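Paenibacillus xanthan lyase (Paenibacillus, PDB 6F2P) probably cleaves xanthan side chains by beta-elimination, releasing the terminal mannose unit. Local coordinates at residues 523-528 / 548-553; 511-516 / 559-564; 978-983 / 991-996; 967-972 / 1028-1033; 23-28 / 85-90. All coordinates share one frame; numbering follows the deposited sequence.

Contact 1 of 5, residues 523-528 / 548-553; sequences NALIVN and IHLAGS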
# COMPACT_ATOMS: atom_id res chain seq x y z
N ASN A 523 -5.69 31.07 21.07
CA ASN A 523 -5.67 29.77 21.73
C ASN A 523 -4.41 29.64 22.56
O ASN A 523 -3.31 29.91 22.06
CB ASN A 523 -5.73 28.65 20.69
CG ASN A 523 -7.00 28.69 19.88
OD1 ASN A 523 -7.23 29.63 19.12
ND2 ASN A 523 -7.84 27.67 20.03
N ALA A 524 -4.55 29.27 23.83
CA ALA A 524 -3.39 29.28 24.71
C ALA A 524 -2.32 28.30 24.24
O ALA A 524 -2.61 27.14 23.90
CB ALA A 524 -3.80 29.00 26.13
N LEU A 525 -1.08 28.78 24.16
CA LEU A 525 0.05 27.94 23.84
C LEU A 525 0.94 27.81 25.06
O LEU A 525 1.64 28.76 25.41
CB LEU A 525 0.86 28.51 22.67
CG LEU A 525 2.06 27.64 22.26
CD1 LEU A 525 1.67 26.50 21.33
CD2 LEU A 525 3.16 28.48 21.61
N ILE A 526 0.90 26.65 25.70
CA ILE A 526 1.69 26.43 26.90
C ILE A 526 2.89 25.56 26.57
O ILE A 526 2.73 24.46 26.05
CB ILE A 526 0.84 25.80 28.01
CG1 ILE A 526 -0.32 26.73 28.33
CG2 ILE A 526 1.69 25.56 29.25
CD1 ILE A 526 -1.24 26.23 29.40
N VAL A 527 4.08 26.07 26.86
CA VAL A 527 5.33 25.38 26.51
C VAL A 527 6.16 25.09 27.74
O VAL A 527 6.46 26.00 28.51
CB VAL A 527 6.17 26.23 25.56
CG1 VAL A 527 7.48 25.53 25.25
CG2 VAL A 527 5.40 26.54 24.30
N ASN A 528 6.56 23.83 27.91
CA ASN A 528 7.23 23.38 29.13
C ASN A 528 6.53 23.87 30.39
O ASN A 528 7.18 24.29 31.35
CB ASN A 528 8.71 23.80 29.15
CG ASN A 528 9.55 23.09 28.09
OD1 ASN A 528 9.08 22.18 27.41
ND2 ASN A 528 10.80 23.51 27.96
N ILE A 548 4.58 20.74 24.62
CA ILE A 548 3.82 21.91 24.22
C ILE A 548 2.35 21.54 24.34
O ILE A 548 1.96 20.41 24.03
CB ILE A 548 4.13 22.30 22.75
CG1 ILE A 548 5.57 22.80 22.61
CG2 ILE A 548 3.18 23.38 22.25
CD1 ILE A 548 5.89 23.30 21.22
N HIS A 549 1.52 22.48 24.78
CA HIS A 549 0.08 22.27 24.78
C HIS A 549 -0.60 23.45 24.08
O HIS A 549 -0.39 24.60 24.45
CB HIS A 549 -0.46 22.10 26.19
CG HIS A 549 -1.94 21.90 26.26
ND1 HIS A 549 -2.84 22.94 26.17
CD2 HIS A 549 -2.68 20.77 26.40
CE1 HIS A 549 -4.07 22.46 26.26
NE2 HIS A 549 -4.00 21.15 26.40
N LEU A 550 -1.39 23.14 23.06
CA LEU A 550 -2.16 24.14 22.34
C LEU A 550 -3.64 23.89 22.57
O LEU A 550 -4.14 22.82 22.22
CB LEU A 550 -1.86 24.07 20.84
CG LEU A 550 -2.80 24.95 20.00
CD1 LEU A 550 -2.68 26.39 20.45
CD2 LEU A 550 -2.54 24.83 18.50
N ALA A 551 -4.33 24.86 23.16
CA ALA A 551 -5.73 24.65 23.54
C ALA A 551 -6.64 24.72 22.32
O ALA A 551 -6.44 25.54 21.43
CB ALA A 551 -6.15 25.66 24.60
N GLY A 552 -7.64 23.84 22.28
CA GLY A 552 -8.52 23.77 21.13
C GLY A 552 -9.62 24.81 21.19
O GLY A 552 -10.06 25.19 22.27
N SER A 553 -10.07 25.24 20.02
CA SER A 553 -11.11 26.28 19.92
C SER A 553 -12.45 25.80 20.47
O SER A 553 -13.35 26.59 20.71
CB SER A 553 -11.28 26.74 18.47
OG SER A 553 -10.04 27.15 17.92
O HOH W 1 -2.78 25.57 26.03
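The backbones of 525-527 and 548-550 run antiparallel, their axes 171° apart, and are tied together mainly around the hydrogen-bonded pair Ile526 and His549. Ile526 N donates to His549 O over 2.7 Å, and His549 N returns a bond of 2.6 Å to Ile526 O. Both bonds lie in the carbonyl planes. Past the end of the regular strand, Ala551 N reaches Ala524 O (3.0 Å). Side-chain polar bonds take over at that end. With CG anti to its carbonyl carbon (chi1 -61°), Asn523 turns its amide along residues 551-553, and ND2 donates to Ala551 O at 2.9 Å and to Ser553 OG at 3.1 Å. Both partners lie close to the amide plane, while OD1 accepts from Asn518 N. An alanine here would lose both ND2 bonds and would probably loosen the 551-553 segment from the chain just ahead of strand 525-527. Water 1 donates to Ala524 O (2.7 Å) and also bonds to His549 ND1, at the edge of the imidazole and in its plane. Apolar packing occupies the face carrying Leu525, Val527, Ile548 and Leu550. Leu525 CD1 crosses obliquely onto Ile548 CG2 (3.6 Å), whereas Val527 lies side by side with Ile548. This face meets Met600 and Leu602 of strand 595-607 in the opposing sheet of the super-sandwich domain; on the other face Ile526 and His549 touch helix 625-633. Hydrocarbon thus serves the sandwich interior, while the Asn523 amide ties the strand end, and the imidazole and water act on the other face.

Contact 2 of 5, residues 511-516 / 559-564; sequences IVENRK and IGYYFP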
# COMPACT_ATOMS: atom_id res chain seq x y z
N ILE A 511 7.54 20.12 9.41
CA ILE A 511 6.45 20.83 10.05
C ILE A 511 5.73 19.97 11.07
O ILE A 511 5.15 18.94 10.72
CB ILE A 511 5.42 21.36 9.03
CG1 ILE A 511 6.13 22.04 7.85
CG2 ILE A 511 4.43 22.29 9.72
CD1 ILE A 511 7.12 23.11 8.25
N VAL A 512 5.77 20.37 12.33
CA VAL A 512 5.08 19.63 13.37
C VAL A 512 3.59 19.96 13.37
O VAL A 512 2.73 19.08 13.48
CB VAL A 512 5.65 19.90 14.78
CG1 VAL A 512 4.71 19.37 15.85
CG2 VAL A 512 7.02 19.29 14.92
N GLU A 513 3.30 21.25 13.22
CA GLU A 513 1.93 21.73 13.33
C GLU A 513 1.73 22.95 12.44
O GLU A 513 2.67 23.69 12.16
CB GLU A 513 1.62 22.06 14.79
CG GLU A 513 0.19 22.44 15.08
CD GLU A 513 -0.82 21.48 14.48
OE1 GLU A 513 -1.27 20.56 15.19
OE2 GLU A 513 -1.19 21.66 13.29
N ASN A 514 0.50 23.14 11.97
CA ASN A 514 0.09 24.39 11.35
C ASN A 514 -1.41 24.50 11.53
O ASN A 514 -2.17 24.26 10.60
CB ASN A 514 0.48 24.45 9.87
CG ASN A 514 0.49 25.88 9.34
OD1 ASN A 514 -0.09 26.77 9.96
ND2 ASN A 514 1.15 26.10 8.22
N ARG A 515 -1.85 24.83 12.74
CA ARG A 515 -3.25 24.70 13.11
C ARG A 515 -4.00 26.00 12.96
O ARG A 515 -3.49 27.05 13.35
CB ARG A 515 -3.35 24.26 14.58
CG ARG A 515 -4.72 23.74 14.99
CD ARG A 515 -4.90 22.31 14.51
NE ARG A 515 -6.19 21.74 14.90
CZ ARG A 515 -6.66 20.59 14.45
NH1 ARG A 515 -5.93 19.89 13.58
NH2 ARG A 515 -7.84 20.13 14.84
N LYS A 516 -5.21 25.93 12.42
CA LYS A 516 -6.06 27.11 12.37
C LYS A 516 -6.68 27.37 13.73
O LYS A 516 -7.14 26.44 14.39
CB LYS A 516 -7.16 26.96 11.32
CG LYS A 516 -7.74 28.29 10.89
CD LYS A 516 -9.19 28.16 10.53
CE LYS A 516 -9.39 27.17 9.42
NZ LYS A 516 -10.83 26.81 9.34
N ILE A 559 -4.43 19.92 21.60
CA ILE A 559 -3.39 19.05 21.06
C ILE A 559 -2.09 19.16 21.88
O ILE A 559 -1.63 20.26 22.19
CB ILE A 559 -3.09 19.32 19.58
CG1 ILE A 559 -4.40 19.42 18.78
CG2 ILE A 559 -2.18 18.24 19.00
CD1 ILE A 559 -4.21 19.81 17.34
N GLY A 560 -1.52 18.01 22.24
CA GLY A 560 -0.27 17.98 22.97
C GLY A 560 0.86 17.58 22.04
O GLY A 560 0.63 16.91 21.04
N TYR A 561 2.08 18.02 22.35
CA TYR A 561 3.25 17.65 21.56
C TYR A 561 4.40 17.34 22.51
O TYR A 561 4.83 18.19 23.28
CB TYR A 561 3.66 18.76 20.60
CG TYR A 561 2.53 19.37 19.81
CD1 TYR A 561 1.63 20.24 20.42
CD2 TYR A 561 2.37 19.11 18.46
CE1 TYR A 561 0.59 20.81 19.72
CE2 TYR A 561 1.33 19.67 17.74
CZ TYR A 561 0.44 20.52 18.38
OH TYR A 561 -0.60 21.10 17.71
N TYR A 562 4.90 16.12 22.46
CA TYR A 562 6.01 15.75 23.31
C TYR A 562 7.24 15.59 22.43
O TYR A 562 7.16 15.02 21.34
CB TYR A 562 5.67 14.48 24.10
CG TYR A 562 6.85 13.70 24.62
CD1 TYR A 562 7.80 14.29 25.45
CD2 TYR A 562 7.01 12.36 24.30
CE1 TYR A 562 8.88 13.58 25.91
CE2 TYR A 562 8.08 11.63 24.76
CZ TYR A 562 9.02 12.24 25.57
OH TYR A 562 10.09 11.50 26.03
N PHE A 563 8.37 16.13 22.87
CA PHE A 563 9.59 16.07 22.09
C PHE A 563 10.69 15.28 22.80
O PHE A 563 11.43 15.83 23.62
CB PHE A 563 10.05 17.48 21.70
CG PHE A 563 9.01 18.24 20.93
CD1 PHE A 563 8.03 18.97 21.60
CD2 PHE A 563 8.97 18.19 19.55
CE1 PHE A 563 7.05 19.65 20.89
CE2 PHE A 563 7.99 18.87 18.84
CZ PHE A 563 7.03 19.60 19.52
N PRO A 564 10.79 13.99 22.50
CA PRO A 564 11.76 13.08 23.13
C PRO A 564 13.19 13.62 23.02
O PRO A 564 13.70 13.84 21.91
CB PRO A 564 11.61 11.79 22.33
CG PRO A 564 10.21 11.85 21.79
CD PRO A 564 9.92 13.29 21.53
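Glu513 carries the polar part of this contact between strands of two facing sheets. Its CB lies 3.8 Å from Tyr561 CE2, and CG, anti to the backbone N (chi1 -174°), comes up beside the phenol oxygen. A bend at chi2 (49°) then swings the carboxylate across the end of the tyrosine, the two planes 88° apart. OE1 lies at the ring edge, in its plane, and accepts from Tyr561 OH at 2.7 Å through its anti lone pair; OE2 turns back to its own strand and accepts from Asn514 N, again with the anti lone pair. Two donors on one buried carboxylate are likely to favour the charged form. Ile559 CD1 packs 3.7 Å from Glu513 OE1 and also sits over one face of the Arg515 guanidinium, whose NH1 is held by Leu414 O. On the other flank, Val512 CG1 touches Tyr561 CD2 (3.5 Å), while CG2 meets the edge of the Phe563 ring tip to tip. Val512 and Glu513 form a classic beta bulge opposite Leu602. Strand 508-516 belongs to the sheet containing 595-607, and 559-563 lies between 545-550 and 613-621 in the other, so these side chains fill the interior of the super-sandwich.

Contact 3 of 5, residues 978-983 / 991-996; sequences VPVDVT and LNVNQQ
The tight half of this hairpin is the face formed by Val978, Val980 and Val993. Val993 CG2, in the crowded position between backbone N and carbonyl carbon, wedges between the other two valines, 3.7 Å from Val978 CB and 3.7 Å from Val980 CG2. Leu1005, Ile1018 and Ile1020 of neighbouring strands pack onto the same valines. Beneath them the backbones exchange two pairs of hydrogen bonds: Val978 N to Val993 O with Val993 N to Val978 O, then Val980 N to Leu991 O (2.8 Å), nearly along the C=O axis, with Leu991 N to Val980 O. The pair is strongly twisted, N-to-C directions 133° apart, yet the register holds. At the rim of the valine face, partly exposed Leu991 brings CD2 to 4.2 Å from Val980 CB. On the looser opposite face Pro979 and exposed Asn992 form a non-hydrogen-bonded pair, Asn992 OD1 resting 3.3 Å from Pro979 CA. Gln995 closes the end, its OE1 lying 3.6 Å from Val978 CG2 while NE2 bonds to Val1030 O. Pro979 sits where no N-H is needed across this hairpin, so the pairs on either side stay complete, and branched hydrocarbon packs against the neighbouring strands of this Golvesin-type domain.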
# COMPACT_ATOMS: atom_id res chain seq x y z
N VAL A 978 50.02 -50.77 12.11
CA VAL A 978 49.19 -49.94 12.97
C VAL A 978 47.71 -50.23 12.73
O VAL A 978 47.22 -50.00 11.62
CB VAL A 978 49.46 -48.45 12.75
CG1 VAL A 978 48.66 -47.60 13.74
CG2 VAL A 978 50.95 -48.17 12.88
N PRO A 979 47.01 -50.74 13.75
CA PRO A 979 45.58 -51.03 13.62
C PRO A 979 44.73 -49.76 13.70
O PRO A 979 44.89 -48.97 14.64
CB PRO A 979 45.29 -51.94 14.81
CG PRO A 979 46.30 -51.56 15.83
CD PRO A 979 47.53 -51.15 15.07
N VAL A 980 43.86 -49.56 12.72
CA VAL A 980 42.99 -48.39 12.68
C VAL A 980 41.53 -48.81 12.58
O VAL A 980 41.16 -49.55 11.67
CB VAL A 980 43.33 -47.47 11.50
CG1 VAL A 980 42.43 -46.24 11.51
CG2 VAL A 980 44.79 -47.07 11.54
N ASP A 981 40.71 -48.35 13.51
CA ASP A 981 39.27 -48.60 13.45
C ASP A 981 38.54 -47.45 12.79
O ASP A 981 38.87 -46.28 13.02
CB ASP A 981 38.68 -48.82 14.85
CG ASP A 981 39.20 -50.07 15.50
OD1 ASP A 981 39.57 -51.02 14.76
OD2 ASP A 981 39.24 -50.12 16.74
N VAL A 982 37.56 -47.77 11.97
CA VAL A 982 36.65 -46.76 11.44
C VAL A 982 35.23 -47.16 11.80
O VAL A 982 34.67 -48.09 11.23
CB VAL A 982 36.79 -46.63 9.91
CG1 VAL A 982 35.77 -45.63 9.38
CG2 VAL A 982 38.20 -46.22 9.54
N THR A 983 34.66 -46.48 12.79
CA THR A 983 33.28 -46.74 13.18
C THR A 983 32.36 -45.83 12.39
O THR A 983 32.41 -44.61 12.52
CB THR A 983 33.05 -46.53 14.69
OG1 THR A 983 34.10 -47.16 15.43
CG2 THR A 983 31.71 -47.11 15.11
N LEU A 991 41.50 -51.98 9.74
CA LEU A 991 42.60 -52.29 8.84
C LEU A 991 43.91 -51.94 9.51
O LEU A 991 43.93 -51.21 10.49
CB LEU A 991 42.46 -51.54 7.52
CG LEU A 991 42.86 -50.06 7.45
CD1 LEU A 991 43.13 -49.65 6.02
CD2 LEU A 991 41.77 -49.18 8.04
N ASN A 992 45.02 -52.46 8.97
CA ASN A 992 46.34 -52.07 9.44
C ASN A 992 46.98 -51.11 8.44
O ASN A 992 46.84 -51.29 7.24
CB ASN A 992 47.25 -53.28 9.65
CG ASN A 992 46.86 -54.10 10.87
OD1 ASN A 992 46.05 -53.67 11.69
ND2 ASN A 992 47.46 -55.28 11.01
N VAL A 993 47.68 -50.10 8.95
CA VAL A 993 48.43 -49.19 8.08
C VAL A 993 49.94 -49.27 8.34
O VAL A 993 50.38 -49.43 9.49
CB VAL A 993 47.92 -47.73 8.18
CG1 VAL A 993 46.52 -47.61 7.61
CG2 VAL A 993 47.94 -47.24 9.62
N ASN A 994 50.72 -49.18 7.27
CA ASN A 994 52.18 -49.22 7.36
C ASN A 994 52.79 -47.82 7.42
O ASN A 994 53.01 -47.18 6.38
CB ASN A 994 52.76 -50.01 6.19
CG ASN A 994 54.26 -50.15 6.27
OD1 ASN A 994 54.87 -49.82 7.28
ND2 ASN A 994 54.87 -50.64 5.19
N GLN A 995 53.06 -47.36 8.63
CA GLN A 995 53.46 -45.97 8.87
C GLN A 995 54.93 -45.65 8.63
O GLN A 995 55.37 -44.52 8.86
CB GLN A 995 53.07 -45.53 10.28
CG GLN A 995 51.61 -45.15 10.42
CD GLN A 995 51.26 -44.67 11.80
OE1 GLN A 995 52.07 -44.76 12.72
NE2 GLN A 995 50.05 -44.16 11.97
N GLN A 996 55.71 -46.62 8.16
CA GLN A 996 57.06 -46.31 7.73
C GLN A 996 57.07 -46.07 6.22
O GLN A 996 57.97 -46.51 5.51
CB GLN A 996 58.07 -47.38 8.17
CG GLN A 996 57.78 -48.78 7.68
CD GLN A 996 58.87 -49.76 8.04
OE1 GLN A 996 59.27 -49.87 9.20
NE2 GLN A 996 59.38 -50.47 7.04

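Contact 4 of 5, residues 967-972 / 1028-1033; sequences MWAAHT and YVVADA. With CA (calcium ion), chain G.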
# COMPACT_ATOMS: atom_id res chain seq x y z
N MET A 967 46.63 -38.99 7.31
CA MET A 967 48.01 -38.58 7.07
C MET A 967 48.82 -38.88 8.32
O MET A 967 48.27 -38.89 9.43
CB MET A 967 48.05 -37.09 6.75
CG MET A 967 49.43 -36.54 6.44
SD MET A 967 49.31 -34.83 5.93
CE MET A 967 48.32 -35.00 4.44
N TRP A 968 50.11 -39.12 8.15
CA TRP A 968 51.00 -39.37 9.28
C TRP A 968 52.45 -39.05 8.94
O TRP A 968 52.79 -38.77 7.78
CB TRP A 968 50.87 -40.83 9.75
CG TRP A 968 51.08 -41.84 8.66
CD1 TRP A 968 52.25 -42.11 8.00
CD2 TRP A 968 50.10 -42.71 8.10
NE1 TRP A 968 52.05 -43.09 7.07
CE2 TRP A 968 50.74 -43.48 7.10
CE3 TRP A 968 48.73 -42.92 8.33
CZ2 TRP A 968 50.07 -44.45 6.35
CZ3 TRP A 968 48.06 -43.88 7.58
CH2 TRP A 968 48.74 -44.63 6.60
N ALA A 969 53.30 -39.09 9.96
CA ALA A 969 54.74 -38.86 9.80
C ALA A 969 55.54 -40.15 9.59
O ALA A 969 55.75 -40.92 10.53
CB ALA A 969 55.28 -38.08 10.99
N ALA A 970 55.99 -40.38 8.36
CA ALA A 970 56.65 -41.63 8.01
C ALA A 970 58.16 -41.60 8.27
O ALA A 970 58.78 -40.54 8.18
CB ALA A 970 56.37 -42.00 6.56
N HIS A 971 58.74 -42.76 8.58
CA HIS A 971 60.19 -42.85 8.74
C HIS A 971 60.74 -44.25 8.50
O HIS A 971 60.64 -44.78 7.39
CB HIS A 971 60.63 -42.33 10.12
CG HIS A 971 62.02 -41.77 10.13
ND1 HIS A 971 62.72 -41.53 11.29
CD2 HIS A 971 62.84 -41.39 9.12
CE1 HIS A 971 63.91 -41.04 11.00
NE2 HIS A 971 64.00 -40.94 9.69
N THR A 972 61.33 -44.84 9.53
CA THR A 972 61.83 -46.21 9.46
C THR A 972 61.63 -46.89 10.81
O THR A 972 61.50 -48.11 10.90
CB THR A 972 63.33 -46.28 9.08
OG1 THR A 972 64.03 -45.18 9.69
CG2 THR A 972 63.51 -46.22 7.57
N TYR A 1028 57.06 -47.52 16.25
CA TYR A 1028 56.41 -46.30 16.73
C TYR A 1028 55.04 -46.09 16.08
O TYR A 1028 54.89 -46.25 14.86
CB TYR A 1028 57.30 -45.08 16.47
CG TYR A 1028 58.40 -44.89 17.48
CD1 TYR A 1028 58.15 -44.28 18.70
CD2 TYR A 1028 59.70 -45.33 17.23
CE1 TYR A 1028 59.15 -44.10 19.63
CE2 TYR A 1028 60.71 -45.15 18.16
CZ TYR A 1028 60.43 -44.54 19.36
OH TYR A 1028 61.42 -44.36 20.30
N VAL A 1029 54.06 -45.71 16.88
CA VAL A 1029 52.72 -45.41 16.38
C VAL A 1029 52.46 -43.90 16.33
O VAL A 1029 52.39 -43.25 17.37
CB VAL A 1029 51.63 -46.11 17.22
CG1 VAL A 1029 50.24 -45.76 16.70
CG2 VAL A 1029 51.84 -47.62 17.21
N VAL A 1030 52.29 -43.36 15.13
CA VAL A 1030 52.04 -41.93 14.95
C VAL A 1030 50.55 -41.63 14.75
O VAL A 1030 49.85 -42.35 14.04
CB VAL A 1030 52.86 -41.36 13.75
CG1 VAL A 1030 52.36 -39.98 13.33
CG2 VAL A 1030 54.34 -41.33 14.08
N ALA A 1031 50.07 -40.57 15.40
CA ALA A 1031 48.72 -40.06 15.19
C ALA A 1031 48.78 -38.61 14.71
O ALA A 1031 49.40 -37.77 15.36
CB ALA A 1031 47.90 -40.16 16.48
N ASP A 1032 48.15 -38.32 13.57
CA ASP A 1032 48.24 -36.99 12.96
C ASP A 1032 46.87 -36.40 12.61
O ASP A 1032 46.31 -35.62 13.38
CB ASP A 1032 49.16 -37.04 11.73
CG ASP A 1032 49.49 -35.66 11.18
OD1 ASP A 1032 49.40 -34.67 11.94
OD2 ASP A 1032 49.84 -35.57 9.99
N ALA A 1033 46.34 -36.76 11.44
CA ALA A 1033 45.07 -36.22 10.99
C ALA A 1033 44.24 -37.15 10.08
O ALA A 1033 44.79 -37.97 9.33
CB ALA A 1033 45.28 -34.86 10.31
CA CA G . 48.98 -32.67 13.38
O HOH W 2 47.70 -40.50 11.61
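The carboxylate of Asp1032 and the indole of Trp968 are the flat groups, and they serve different neighbours. Asp1032, with CG anti to its backbone N (chi1 -171°), gives OD1 to the calcium ion at 2.5 Å, while OD2 lies alongside Met967, 3.7 Å from its CG. The indole leads away from this contact: chi1 of 54° places CG between the backbone N and the carbonyl carbon, NE1 at the ring edge bonds to Gly997 O, and the six-membered ring reaches Val993. Trp968 touches 1028-1033 through its root, CB lying 4.0 Å from Val1030 CG1, a methyl that also meets Ala969. The backbones pair antiparallel at one point, Met967 N donating to Ala1033 O (2.9 Å) nearly straight, at 167°. One step along, water 2 stands between the segments, donating to Met967 O at 2.8 Å and accepting from Asp1032 N at 3.0 Å. Strand 1030-1039 is interrupted here, in a beta-sandwich consistent with the galactose-binding-like fold of the Golvesin C-terminal domain. The calcium site is completed by Asp910, Asn911 and the backbone O of Tyr933 and Asp936, drawing parts of the domain far apart in sequence onto one ion. An alanine at Asp1032 would remove the OD1 ligand and would probably weaken calcium binding and the hold on the 910 and 933-936 regions. Tyr937 of strand 937-939 packs against both Ala969 and Asp1032.

Contact 5 of 5, residues 23-28 / 85-90; sequences YNLSDP and TTYGSS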
# COMPACT_ATOMS: atom_id res chain seq x y z
N TYR A 23 -45.53 16.82 1.06
CA TYR A 23 -44.62 16.65 2.19
C TYR A 23 -44.84 17.73 3.25
O TYR A 23 -45.52 18.72 3.00
CB TYR A 23 -43.17 16.62 1.72
CG TYR A 23 -42.84 17.55 0.56
CD1 TYR A 23 -42.72 18.92 0.76
CD2 TYR A 23 -42.64 17.05 -0.72
CE1 TYR A 23 -42.41 19.77 -0.28
CE2 TYR A 23 -42.33 17.89 -1.77
CZ TYR A 23 -42.22 19.25 -1.55
OH TYR A 23 -41.92 20.09 -2.60
N ASN A 24 -44.25 17.54 4.42
CA ASN A 24 -44.48 18.44 5.55
C ASN A 24 -43.83 19.82 5.38
O ASN A 24 -42.64 20.00 5.63
CB ASN A 24 -43.99 17.75 6.84
CG ASN A 24 -44.21 18.60 8.08
OD1 ASN A 24 -44.88 19.64 8.04
ND2 ASN A 24 -43.66 18.14 9.20
N LEU A 25 -44.62 20.81 4.98
CA LEU A 25 -44.07 22.15 4.79
C LEU A 25 -43.76 22.86 6.11
O LEU A 25 -43.18 23.95 6.11
CB LEU A 25 -45.00 23.02 3.94
CG LEU A 25 -45.37 22.48 2.55
CD1 LEU A 25 -46.52 23.27 1.97
CD2 LEU A 25 -44.18 22.50 1.60
N SER A 26 -44.15 22.25 7.23
CA SER A 26 -43.83 22.81 8.55
C SER A 26 -42.43 22.42 9.00
O SER A 26 -41.88 22.99 9.96
CB SER A 26 -44.87 22.40 9.60
OG SER A 26 -46.09 23.10 9.38
N ASP A 27 -41.86 21.44 8.31
CA ASP A 27 -40.45 21.10 8.42
C ASP A 27 -39.66 22.29 7.86
O ASP A 27 -39.67 22.53 6.65
CB ASP A 27 -40.19 19.83 7.61
CG ASP A 27 -38.75 19.35 7.69
OD1 ASP A 27 -37.82 20.19 7.70
OD2 ASP A 27 -38.56 18.11 7.73
N PRO A 28 -38.98 23.03 8.74
CA PRO A 28 -38.31 24.28 8.35
C PRO A 28 -37.22 24.02 7.32
O PRO A 28 -36.91 24.89 6.50
CB PRO A 28 -37.68 24.77 9.66
CG PRO A 28 -37.49 23.50 10.48
CD PRO A 28 -38.64 22.60 10.11
N THR A 85 -42.93 22.70 -10.46
CA THR A 85 -43.49 21.42 -10.02
C THR A 85 -43.30 21.15 -8.54
O THR A 85 -43.63 20.08 -8.06
CB THR A 85 -42.87 20.25 -10.79
OG1 THR A 85 -41.46 20.24 -10.57
CG2 THR A 85 -43.13 20.38 -12.27
N THR A 86 -42.74 22.11 -7.81
CA THR A 86 -42.44 21.91 -6.40
C THR A 86 -43.64 22.23 -5.52
O THR A 86 -44.13 23.36 -5.47
CB THR A 86 -41.21 22.74 -5.95
OG1 THR A 86 -40.04 22.25 -6.60
CG2 THR A 86 -41.01 22.64 -4.44
N TYR A 87 -44.11 21.20 -4.82
CA TYR A 87 -45.16 21.35 -3.84
C TYR A 87 -44.75 22.38 -2.81
O TYR A 87 -43.72 22.23 -2.15
CB TYR A 87 -45.42 20.03 -3.14
CG TYR A 87 -46.47 20.13 -2.07
CD1 TYR A 87 -47.81 20.26 -2.40
CD2 TYR A 87 -46.12 20.10 -0.72
CE1 TYR A 87 -48.77 20.36 -1.42
CE2 TYR A 87 -47.08 20.19 0.27
CZ TYR A 87 -48.41 20.32 -0.09
OH TYR A 87 -49.37 20.42 0.88
N GLY A 88 -45.57 23.42 -2.66
CA GLY A 88 -45.33 24.44 -1.66
C GLY A 88 -44.73 25.69 -2.25
O GLY A 88 -44.68 26.74 -1.59
N SER A 89 -44.28 25.60 -3.49
CA SER A 89 -43.67 26.73 -4.17
C SER A 89 -44.74 27.72 -4.63
O SER A 89 -45.76 27.32 -5.20
CB SER A 89 -42.85 26.26 -5.37
OG SER A 89 -42.29 27.36 -6.06
N SER A 90 -44.49 29.01 -4.41
CA SER A 90 -45.47 30.02 -4.82
C SER A 90 -45.54 30.12 -6.33
O SER A 90 -46.38 30.82 -6.87
CB SER A 90 -45.15 31.40 -4.21
OG SER A 90 -44.13 32.06 -4.93
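Two beta turns face each other, type I from Asn24 to Asp27 and type II from Thr86 to Ser89, with Leu25 and Gly88 CA atoms 7.0 Å apart. Tyr23 and Tyr87 make a T-shaped stack: the edge of Tyr87 points at the face of Tyr23, with centroids 5.3 Å apart and planes at 89°. Tyr87 CD2 does the touching, over the rim of the Tyr23 ring, 3.8 Å from CE1. Tyr23 holds its ring there with CG between the backbone N and the carbonyl carbon (chi1 37°), and its hydroxyl extends past CB of Tyr87 to donate a weak hydrogen bond to Tyr87 O at 2.8 Å. Thr86 CG2 lies against the Tyr23 hydroxyl. Both segments join helices of the N-terminal alpha-helical domain, the alpha/alpha toroid of family 8 lyases: 23-28 leads into helix 28-46, with Asp27 as its N-cap, and 85-90 lies between helices 68-85 and 95-111. Leu25 crosses the Tyr87 ring obliquely, CD1 3.6 Å from CE2, and its CD2 stands 4.0 Å from Gly88 CA. A CB at Gly88 would probably clash with Leu25 CD2, and the positive phi (102°) calls for glycine on its own account. Within the first turn, Asn24 OD1 accepts from Ser26 N (2.8 Å), an Asx turn. Tyr23 also packs on Ile340 and Ile344 of helix 340-351.

How the contacts relate
Contacts 1 and 2 share the super-sandwich domain and touch: strands 545-550 and 559-563 are neighbours in one sheet, so contact 1 adds the next strand to that sheet while contact 2 crosses to the sheet facing it. Contacts 3 and 4 form a second pair in the Golvesin-type domain, with centres about 79 to 89 Å from those of contacts 1 and 2, joined where Gln995 meets Val1030 and Val993 meets Trp968. Contact 5 stands alone in the helical domain, at the surface. Contacts 2, 3 and 4 are buried, contact 1 only partly. Backbone pairing dominates contacts 1 and 3, side chains alone span contact 2, a metal anchors contact 4, and aromatic stacking joins loops in contact 5.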